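Local coordinates for OsmC-like protein (Jannaschia sp., PDB 3CJE) that is an OsmC-like protein that probably protects the cell against organic hydroperoxides, reducing them as its relatives do with reactive cysteine thiols, at residues E14-C19 / E95-W100; M27-D32 / Q77-A82; V87-L92 / I120-P125. One frame throughout, in Å; residues are numbered along the deposited sequence. Where two conformers were deposited one is given.

Contact 1 (E14-C19 / E95-W100); sequences EVVFTC and ECRVVW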
loop_
_atom_site.group_PDB
_atom_site.type_symbol
_atom_site.label_atom_id
_atom_site.label_comp_id
_atom_site.label_asym_id
_atom_site.label_seq_id
_atom_site.Cartn_x
_atom_site.Cartn_y
_atom_site.Cartn_z
ATOM N N GLU A 14 -6.217 -9.006 -16.068
ATOM C CA GLU A 14 -6.045 -7.834 -15.222
ATOM C C GLU A 14 -6.759 -7.931 -13.886
ATOM O O GLU A 14 -7.859 -8.500 -13.768
ATOM C CB GLU A 14 -6.573 -6.592 -15.938
ATOM C CG GLU A 14 -5.760 -6.186 -17.139
ATOM C CD GLU A 14 -6.245 -4.887 -17.789
ATOM O OE1 GLU A 14 -7.392 -4.433 -17.504
ATOM O OE2 GLU A 14 -5.434 -4.352 -18.558
ATOM N N VAL A 15 -6.162 -7.265 -12.904
ATOM C CA VAL A 15 -6.799 -6.943 -11.650
ATOM C C VAL A 15 -6.845 -5.414 -11.619
ATOM O O VAL A 15 -5.827 -4.767 -11.866
ATOM C CB VAL A 15 -6.055 -7.534 -10.404
ATOM C CG1 VAL A 15 -6.677 -6.946 -9.094
ATOM C CG2 VAL A 15 -6.080 -9.079 -10.422
ATOM N N VAL A 16 -8.025 -4.834 -11.378
ATOM C CA VAL A 16 -8.233 -3.375 -11.475
ATOM C C VAL A 16 -8.947 -2.947 -10.215
ATOM O O VAL A 16 -9.990 -3.474 -9.888
ATOM C CB VAL A 16 -9.074 -2.942 -12.709
ATOM C CG1 VAL A 16 -9.278 -1.446 -12.720
ATOM C CG2 VAL A 16 -8.405 -3.439 -14.014
ATOM N N PHE A 17 -8.352 -1.987 -9.509
ATOM C CA PHE A 17 -8.997 -1.323 -8.388
ATOM C C PHE A 17 -9.086 0.167 -8.659
ATOM O O PHE A 17 -8.210 0.766 -9.293
ATOM C CB PHE A 17 -8.212 -1.524 -7.086
ATOM C CG PHE A 17 -8.492 -2.824 -6.386
ATOM C CD1 PHE A 17 -8.002 -4.011 -6.874
ATOM C CD2 PHE A 17 -9.278 -2.869 -5.235
ATOM C CE1 PHE A 17 -8.267 -5.228 -6.201
ATOM C CE2 PHE A 17 -9.517 -4.107 -4.567
ATOM C CZ PHE A 17 -9.019 -5.246 -5.055
ATOM N N THR A 18 -10.157 0.747 -8.142
ATOM C CA THR A 18 -10.297 2.184 -8.096
ATOM C C THR A 18 -10.562 2.672 -6.674
ATOM O O THR A 18 -11.016 1.919 -5.816
ATOM C CB THR A 18 -11.431 2.659 -8.989
ATOM O OG1 THR A 18 -12.706 2.130 -8.553
ATOM C CG2 THR A 18 -11.169 2.246 -10.459
ATOM N N CYS A 19 -10.323 3.956 -6.462
ATOM C CA CYS A 19 -10.623 4.584 -5.176
ATOM C C CYS A 19 -11.033 5.997 -5.448
ATOM O O CYS A 19 -10.321 6.716 -6.148
ATOM C CB CYS A 19 -9.409 4.562 -4.298
ATOM S SG CYS A 19 -9.704 5.231 -2.630
ATOM N N GLU A 95 -9.294 10.710 -7.333
ATOM C CA GLU A 95 -9.722 9.443 -7.951
ATOM C C GLU A 95 -8.457 8.710 -8.375
ATOM O O GLU A 95 -7.607 9.274 -9.054
ATOM C CB GLU A 95 -10.599 9.713 -9.178
ATOM C CG GLU A 95 -11.869 10.560 -8.899
ATOM C CD GLU A 95 -12.725 10.991 -10.159
ATOM O OE1 GLU A 95 -12.296 11.843 -10.995
ATOM O OE2 GLU A 95 -13.876 10.494 -10.265
ATOM N N CYS A 96 -8.317 7.455 -7.977
ATOM C CA CYS A 96 -7.119 6.666 -8.265
ATOM C C CYS A 96 -7.544 5.340 -8.906
ATOM O O CYS A 96 -8.510 4.699 -8.441
ATOM C CB CYS A 96 -6.357 6.402 -6.982
ATOM S SG CYS A 96 -4.936 5.319 -7.166
ATOM N N ARG A 97 -6.838 4.946 -9.969
ATOM C CA ARG A 97 -7.073 3.682 -10.643
ATOM C C ARG A 97 -5.750 2.979 -10.792
ATOM O O ARG A 97 -4.759 3.571 -11.272
ATOM C CB ARG A 97 -7.709 3.884 -12.024
ATOM C CG ARG A 97 -7.979 2.589 -12.744
ATOM C CD ARG A 97 -8.770 2.896 -14.012
ATOM N NE ARG A 97 -9.081 1.719 -14.783
ATOM C CZ ARG A 97 -8.360 1.273 -15.801
ATOM N NH1 ARG A 97 -7.239 1.891 -16.197
ATOM N NH2 ARG A 97 -8.770 0.179 -16.431
ATOM N N VAL A 98 -5.688 1.742 -10.328
ATOM C CA VAL A 98 -4.484 0.939 -10.430
ATOM C C VAL A 98 -4.827 -0.380 -11.146
ATOM O O VAL A 98 -5.822 -1.025 -10.827
ATOM C CB VAL A 98 -3.829 0.663 -9.059
ATOM C CG1 VAL A 98 -2.489 -0.095 -9.233
ATOM C CG2 VAL A 98 -3.593 1.994 -8.288
ATOM N N VAL A 99 -3.991 -0.761 -12.098
ATOM C CA VAL A 99 -4.142 -1.958 -12.900
ATOM C C VAL A 99 -2.884 -2.804 -12.734
ATOM O O VAL A 99 -1.768 -2.314 -12.893
ATOM C CB VAL A 99 -4.364 -1.675 -14.397
ATOM C CG1 VAL A 99 -4.596 -2.991 -15.160
ATOM C CG2 VAL A 99 -5.524 -0.686 -14.559
ATOM N N TRP A 100 -3.095 -4.086 -12.431
ATOM C CA TRP A 100 -2.063 -5.093 -12.430
ATOM C C TRP A 100 -2.427 -6.189 -13.413
ATOM O O TRP A 100 -3.567 -6.313 -13.814
ATOM C CB TRP A 100 -1.940 -5.771 -11.057
ATOM C CG TRP A 100 -1.534 -4.915 -9.888
ATOM C CD1 TRP A 100 -0.254 -4.712 -9.425
ATOM C CD2 TRP A 100 -2.388 -4.180 -9.028
ATOM N NE1 TRP A 100 -0.275 -3.898 -8.323
ATOM C CE2 TRP A 100 -1.560 -3.528 -8.060
ATOM C CE3 TRP A 100 -3.783 -3.962 -8.975
ATOM C CZ2 TRP A 100 -2.090 -2.765 -7.016
ATOM C CZ3 TRP A 100 -4.295 -3.156 -7.981
ATOM C CH2 TRP A 100 -3.453 -2.565 -6.994
HETATM O O HOH W 1 -8.223 -2.034 -18.189
#
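V15 and W100 pair in an antiparallel ladder between the central strand 13-24 and its neighbour 93-105, both inner strands of the five-stranded sheet of this OsmC-like fold. The axes of the two short segments come within 4.7 Å, their directions 169° apart. Three hydrogen-bonded pairs, V15-W100, F17-V98 and C19-C96, give six backbone bonds; W100 N reaches V15 O at 2.9 Å. V16-V99 and T18-R97 are the non-hydrogen-bonded pairs between them.

V15, F17, C19, C96, V98 and W100 share the face turned to helix 62-81. There the indole of W100 stands with CG anti to its carbonyl carbon (chi1 -63°), and its benzo edge leans back over the neighbouring strand: CE3 meets V15 CG1 at 4.2 Å and CZ3 meets F17 CD1 at 4.0 Å, the two rings meeting obliquely. V98 CG1 lies over one face of the indole, toward its rim. W100 NE1 bonds to T147 of the second subunit, so a broad ring with a single N-H suits a place that is both core and interface.

On the other face V16 and V99 lie side by side, CG2 to CG1 4.0 Å, beta-branched residues well fitted to extended backbone. R97 stretches out from CG to NE across V16 CG1, its guanidinium having V99 CG2 over one face. E14 comes the other way, its carboxylate carbon CD 3.6 Å from V99 CG1. A water links the two charged ends, donating to E14 OE1 at 2.6 Å and accepting from R97 NH2 at 2.9 Å. E14 also forms salt bridges with K114 and K37. Opposite charges thus meet through water above a valine floor, and the lysines probably favour an ionised E14, while the other face remains largely apolar for the helix.

Contact 2 (M27-D32 / Q77-A82); sequences MRNELD and QIRAFA. With PO4 (phosphate ion), chain B.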
loop_
_atom_site.group_PDB
_atom_site.type_symbol
_atom_site.label_atom_id
_atom_site.label_comp_id
_atom_site.label_asym_id
_atom_site.label_seq_id
_atom_site.Cartn_x
_atom_site.Cartn_y
_atom_site.Cartn_z
HETATM N N MSE A 27 -8.740 16.288 8.825
HETATM C CA MSE A 27 -7.743 15.476 8.104
HETATM C C MSE A 27 -8.272 14.104 7.668
HETATM O O MSE A 27 -7.499 13.271 7.186
HETATM C CB MSE A 27 -6.441 15.307 8.927
HETATM C CG MSE A 27 -5.540 16.569 9.031
HETATM SE SE MSE A 27 -4.975 17.346 7.355
HETATM C CE MSE A 27 -3.315 16.371 7.093
ATOM N N ARG A 28 -9.571 13.862 7.832
ATOM C CA ARG A 28 -10.141 12.564 7.531
ATOM C C ARG A 28 -10.440 12.457 6.052
ATOM O O ARG A 28 -11.055 13.341 5.449
ATOM C CB ARG A 28 -11.423 12.347 8.335
ATOM C CG ARG A 28 -12.101 11.019 8.029
ATOM C CD ARG A 28 -13.233 10.763 9.001
ATOM N NE ARG A 28 -14.065 9.645 8.557
ATOM C CZ ARG A 28 -13.971 8.393 9.002
ATOM N NH1 ARG A 28 -13.103 8.067 9.919
ATOM N NH2 ARG A 28 -14.789 7.461 8.522
ATOM N N ASN A 29 -10.078 11.311 5.474
ATOM C CA ASN A 29 -10.349 11.041 4.084
ATOM C C ASN A 29 -11.245 9.825 3.985
ATOM O O ASN A 29 -10.900 8.774 4.524
ATOM C CB ASN A 29 -9.043 10.795 3.346
ATOM C CG ASN A 29 -8.157 11.999 3.349
ATOM O OD1 ASN A 29 -8.623 13.114 3.114
ATOM N ND2 ASN A 29 -6.889 11.784 3.672
ATOM N N GLU A 30 -12.377 9.957 3.301
ATOM C CA GLU A 30 -13.294 8.841 3.148
ATOM C C GLU A 30 -13.102 8.227 1.768
ATOM O O GLU A 30 -13.327 8.897 0.760
ATOM C CB GLU A 30 -14.719 9.326 3.381
ATOM C CG GLU A 30 -14.943 9.664 4.852
ATOM C CD GLU A 30 -16.356 10.161 5.189
ATOM O OE1 GLU A 30 -17.132 10.483 4.267
ATOM O OE2 GLU A 30 -16.676 10.240 6.407
ATOM N N LEU A 31 -12.661 6.962 1.765
ATOM C CA LEU A 31 -12.110 6.291 0.625
ATOM C C LEU A 31 -13.069 5.201 0.157
ATOM O O LEU A 31 -13.174 4.181 0.799
ATOM C CB LEU A 31 -10.757 5.691 1.008
ATOM C CG LEU A 31 -9.769 6.725 1.566
ATOM C CD1 LEU A 31 -8.628 6.139 2.341
ATOM C CD2 LEU A 31 -9.328 7.674 0.416
ATOM N N ASP A 32 -13.730 5.445 -0.969
ATOM C CA ASP A 32 -14.648 4.508 -1.588
ATOM C C ASP A 32 -13.854 3.661 -2.580
ATOM O O ASP A 32 -13.581 4.078 -3.700
ATOM C CB ASP A 32 -15.748 5.278 -2.318
ATOM C CG ASP A 32 -16.725 4.386 -3.078
ATOM O OD1 ASP A 32 -16.745 3.107 -2.920
ATOM O OD2 ASP A 32 -17.481 5.018 -3.884
ATOM N N GLN A 77 -1.137 14.822 1.934
ATOM C CA GLN A 77 -0.096 15.800 1.597
ATOM C C GLN A 77 -0.702 17.061 0.970
ATOM O O GLN A 77 -0.270 18.176 1.256
ATOM C CB GLN A 77 0.938 15.205 0.636
ATOM C CG GLN A 77 1.500 13.843 0.993
ATOM C CD GLN A 77 2.095 13.832 2.320
ATOM O OE1 GLN A 77 2.798 14.788 2.691
ATOM N NE2 GLN A 77 1.825 12.775 3.083
ATOM N N ILE A 78 -1.687 16.890 0.074
ATOM C CA ILE A 78 -2.391 18.038 -0.488
ATOM C C ILE A 78 -2.966 18.928 0.606
ATOM O O ILE A 78 -2.784 20.161 0.624
ATOM C CB ILE A 78 -3.477 17.600 -1.468
ATOM C CG1 ILE A 78 -2.848 16.966 -2.710
ATOM C CG2 ILE A 78 -4.374 18.783 -1.879
ATOM C CD1 ILE A 78 -3.855 16.251 -3.618
ATOM N N ARG A 79 -3.654 18.303 1.561
ATOM C CA ARG A 79 -4.284 19.027 2.649
ATOM C C ARG A 79 -3.277 19.668 3.595
ATOM O O ARG A 79 -3.498 20.797 4.026
ATOM C CB ARG A 79 -5.268 18.125 3.393
ATOM C CG ARG A 79 -6.411 17.626 2.520
ATOM C CD ARG A 79 -7.326 16.661 3.260
ATOM N NE ARG A 79 -8.265 17.399 4.096
ATOM C CZ ARG A 79 -9.232 16.839 4.816
ATOM N NH1 ARG A 79 -9.388 15.564 4.839
ATOM N NH2 ARG A 79 -10.050 17.600 5.475
ATOM N N ALA A 80 -2.178 18.977 3.877
ATOM C CA ALA A 80 -1.128 19.480 4.763
ATOM C C ALA A 80 -0.360 20.650 4.138
ATOM O O ALA A 80 0.089 21.553 4.834
ATOM C CB ALA A 80 -0.159 18.367 5.141
ATOM N N PHE A 81 -0.200 20.629 2.827
ATOM C CA PHE A 81 0.668 21.611 2.159
ATOM C C PHE A 81 -0.097 22.804 1.558
ATOM O O PHE A 81 0.517 23.817 1.237
ATOM C CB PHE A 81 1.450 20.935 1.041
ATOM C CG PHE A 81 2.508 19.917 1.479
ATOM C CD1 PHE A 81 2.947 19.816 2.773
ATOM C CD2 PHE A 81 3.126 19.119 0.535
ATOM C CE1 PHE A 81 3.917 18.883 3.104
ATOM C CE2 PHE A 81 4.098 18.243 0.861
ATOM C CZ PHE A 81 4.486 18.104 2.145
ATOM N N ALA A 82 -1.412 22.696 1.416
ATOM C CA ALA A 82 -2.159 23.706 0.639
ATOM C C ALA A 82 -1.956 25.119 1.127
ATOM O O ALA A 82 -1.549 26.021 0.382
ATOM C CB ALA A 82 -3.656 23.347 0.629
HETATM P P PO4 B . -10.851 14.693 11.878
HETATM O O1 PO4 B . -11.894 15.736 11.532
HETATM O O2 PO4 B . -10.200 15.052 13.201
HETATM O O3 PO4 B . -9.710 14.744 10.884
HETATM O O4 PO4 B . -11.566 13.343 11.971
#
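R79 NH1 grips two oxygens of segment 27-32, R28 O at 2.8 Å and N29 OD1 at 3.1 Å, where strand 28-37 of the five-stranded OsmC-like sheet meets the last turn of helix 62-81. Both acceptors lie near the guanidinium plane, although NH1 stands well above each carbonyl plane, 65° out of that of R28. The N29 amide is turned 51° from the guanidinium. Over one face of that group lies M27 CA, toward the rim, so the arginine is met at an edge by polar atoms and on a face by backbone carbon.

The arginine reaches this place by a bend: CD is anti to CA, but chi3 of 81° swings NE aside. The rest of its guanidinium is held as well, NH2 by V24 O and NE by a glycerol probably from the crystallisation liquor. A long, many-armed donor suits a site offering several carbonyl oxygens. N29 belongs here because its amide serves both sides, OD1 accepting from R79 and ND2 giving a weak bond to T47 on strand 41-47.

M27, a selenomethionine, slides past R79 in the opposite direction. Its bent, flexible chain follows the helix surface, bringing SE to 4.0 Å from R79 CB and CE to 4.2 Å from A80 CB. At its other end, M27 N donates to O3 of a phosphate ion, probably from the same liquor, at 2.8 Å.

Contact 3 (V87-L92 / I120-P125); sequences VTVTDL and IILHSP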
loop_
_atom_site.group_PDB
_atom_site.type_symbol
_atom_site.label_atom_id
_atom_site.label_comp_id
_atom_site.label_asym_id
_atom_site.label_seq_id
_atom_site.Cartn_x
_atom_site.Cartn_y
_atom_site.Cartn_z
ATOM N N VAL A 87 -2.533 27.906 -1.609
ATOM C CA VAL A 87 -3.633 27.381 -2.388
ATOM C C VAL A 87 -4.824 27.101 -1.482
ATOM O O VAL A 87 -4.691 26.439 -0.452
ATOM C CB VAL A 87 -3.225 26.129 -3.181
ATOM C CG1 VAL A 87 -4.424 25.522 -3.948
ATOM C CG2 VAL A 87 -2.025 26.437 -4.118
ATOM N N THR A 88 -5.979 27.620 -1.876
ATOM C CA THR A 88 -7.254 27.280 -1.253
ATOM C C THR A 88 -7.857 26.087 -1.962
ATOM O O THR A 88 -8.049 26.084 -3.189
ATOM C CB THR A 88 -8.212 28.484 -1.302
ATOM O OG1 THR A 88 -7.613 29.611 -0.625
ATOM C CG2 THR A 88 -9.594 28.124 -0.702
ATOM N N VAL A 89 -8.147 25.061 -1.180
ATOM C CA VAL A 89 -8.743 23.789 -1.659
ATOM C C VAL A 89 -10.058 23.602 -0.941
ATOM O O VAL A 89 -10.128 23.796 0.273
ATOM C CB VAL A 89 -7.794 22.592 -1.343
ATOM C CG1 VAL A 89 -8.442 21.236 -1.709
ATOM C CG2 VAL A 89 -6.444 22.751 -2.058
ATOM N N THR A 90 -11.101 23.233 -1.682
ATOM C CA THR A 90 -12.433 23.006 -1.105
ATOM C C THR A 90 -12.942 21.651 -1.590
ATOM O O THR A 90 -12.782 21.325 -2.755
ATOM C CB THR A 90 -13.419 24.128 -1.513
ATOM O OG1 THR A 90 -12.865 25.415 -1.173
ATOM C CG2 THR A 90 -14.775 23.957 -0.824
ATOM N N ASP A 91 -13.516 20.851 -0.694
ATOM C CA ASP A 91 -14.170 19.607 -1.100
ATOM C C ASP A 91 -13.247 18.754 -1.992
ATOM O O ASP A 91 -13.628 18.276 -3.083
ATOM C CB ASP A 91 -15.464 19.938 -1.839
ATOM C CG ASP A 91 -16.520 20.551 -0.915
ATOM O OD1 ASP A 91 -16.470 20.303 0.306
ATOM O OD2 ASP A 91 -17.384 21.285 -1.428
ATOM N N LEU A 92 -12.023 18.604 -1.531
ATOM C CA LEU A 92 -11.036 17.825 -2.249
ATOM C C LEU A 92 -11.577 16.439 -2.616
ATOM O O LEU A 92 -12.153 15.736 -1.759
ATOM C CB LEU A 92 -9.790 17.671 -1.386
ATOM C CG LEU A 92 -8.673 16.807 -1.951
ATOM C CD1 LEU A 92 -8.024 17.361 -3.279
ATOM C CD2 LEU A 92 -7.609 16.580 -0.815
ATOM N N ILE A 120 -7.047 14.589 -9.741
ATOM C CA ILE A 120 -7.195 15.414 -8.569
ATOM C C ILE A 120 -8.155 16.566 -8.878
ATOM O O ILE A 120 -8.000 17.259 -9.896
ATOM C CB ILE A 120 -5.826 15.939 -8.168
ATOM C CG1 ILE A 120 -4.897 14.791 -7.714
ATOM C CG2 ILE A 120 -5.991 16.997 -7.052
ATOM C CD1 ILE A 120 -3.432 15.083 -7.746
ATOM N N ILE A 121 -9.138 16.758 -7.996
ATOM C CA ILE A 121 -10.122 17.845 -8.091
ATOM C C ILE A 121 -10.022 18.723 -6.852
ATOM O O ILE A 121 -10.349 18.295 -5.718
ATOM C CB ILE A 121 -11.569 17.318 -8.234
ATOM C CG1 ILE A 121 -11.636 16.344 -9.409
ATOM C CG2 ILE A 121 -12.523 18.515 -8.381
ATOM C CD1 ILE A 121 -13.007 15.622 -9.530
ATOM N N LEU A 122 -9.540 19.947 -7.070
ATOM C CA LEU A 122 -9.272 20.872 -5.961
ATOM C C LEU A 122 -10.357 21.894 -5.652
ATOM O O LEU A 122 -10.345 22.482 -4.536
ATOM C CB LEU A 122 -7.950 21.629 -6.194
ATOM C CG LEU A 122 -6.664 20.843 -6.385
ATOM C CD1 LEU A 122 -5.433 21.749 -6.617
ATOM C CD2 LEU A 122 -6.402 19.891 -5.126
ATOM N N HIS A 123 -11.220 22.195 -6.629
ATOM C CA HIS A 123 -12.212 23.273 -6.494
ATOM C C HIS A 123 -11.541 24.546 -5.981
ATOM O O HIS A 123 -12.018 25.182 -5.049
ATOM C CB HIS A 123 -13.377 22.892 -5.580
ATOM C CG HIS A 123 -14.066 21.632 -5.975
ATOM N ND1 HIS A 123 -13.963 20.470 -5.239
ATOM C CD2 HIS A 123 -14.857 21.341 -7.037
ATOM C CE1 HIS A 123 -14.681 19.523 -5.818
ATOM N NE2 HIS A 123 -15.226 20.018 -6.909
ATOM N N SER A 124 -10.426 24.918 -6.597
ATOM C CA SER A 124 -9.598 25.999 -6.110
ATOM C C SER A 124 -9.835 27.281 -6.888
ATOM O O SER A 124 -9.984 27.231 -8.100
ATOM C CB SER A 124 -8.120 25.596 -6.304
ATOM O OG SER A 124 -7.216 26.680 -6.111
ATOM N N PRO A 125 -9.826 28.439 -6.212
ATOM C CA PRO A 125 -9.933 29.718 -6.899
ATOM C C PRO A 125 -8.592 30.310 -7.363
ATOM O O PRO A 125 -8.549 31.481 -7.768
ATOM C CB PRO A 125 -10.516 30.604 -5.820
ATOM C CG PRO A 125 -9.837 30.119 -4.597
ATOM C CD PRO A 125 -9.785 28.626 -4.748
#
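H123 meets T90 where the end of strand 108-121 runs beside the connection 87-92 that leads from helix 62-81 into strand 93-105, at one end of the OsmC-like sheet. Its CB lies 3.3 Å from T90 O, and CG 3.5 Å from the same oxygen. At ND1 the approach becomes a hydrogen bond, ND1 donating to T90 O at 2.9 Å with the oxygen near the ring plane. CE1, farther along, comes 3.2 Å from D91 O. I121 CG2 sits over one face of the imidazole, toward its rim. CG is anti to the carbonyl carbon (chi1 -55°), which puts it close to T90 O; an imidazole, with a donor at its edge, suits a loop position facing the T90 carbonyl of the neighbouring connection.

The backbones add a nearly straight bond, T90 N to L122 O at 3.0 Å. Beside this bond the apolar side chains gather. L122 and L92 lie side by side, pointing the same way, with CD2 and CD1 3.5 Å apart, and V89 CG2 comes to L122 CD2 at 4.2 Å. I78 of helix 62-81 touches both leucines, while V89 packs on A82.

At the other end S124 OG lies near T88 O, but its firmer partner is D126 N. P125 packs its CD 3.8 Å from T88 CB, the two side chains crossing at about a right angle; a ring without an N-H needs no backbone acceptor here. I120 pairs in a parallel ladder with a strand of the second subunit, continuing the sheet across the interface. The join therefore rests on a few directed bonds around T90 and L122 over a leucine-valine layer, and the bond from ND1 implies a proton on that nitrogen.

How the contacts relate
Contacts 1 and 2 share the five-stranded sheet, with centres about 20 Å apart on opposite sides of the chain's centre; they meet where C19 SG packs 3.8 Å from L31 CB. Contact 2 is nested within the loop that contact 1 closes. Contact 3, centred about 11 Å from contact 2, joins it directly: R79 CG lies 3.7 Å from L92 CD2, and A82 O to V87 N, at 2.9 Å, is a probable hydrogen bond. Glycerol, probably from the crystallisation liquor, is bound by R79 and by V89 and L92, along this seam. Contacts 1 and 3 touch through E95 OE1 and I121 CD1, 4.1 Å apart. All three reach the second subunit.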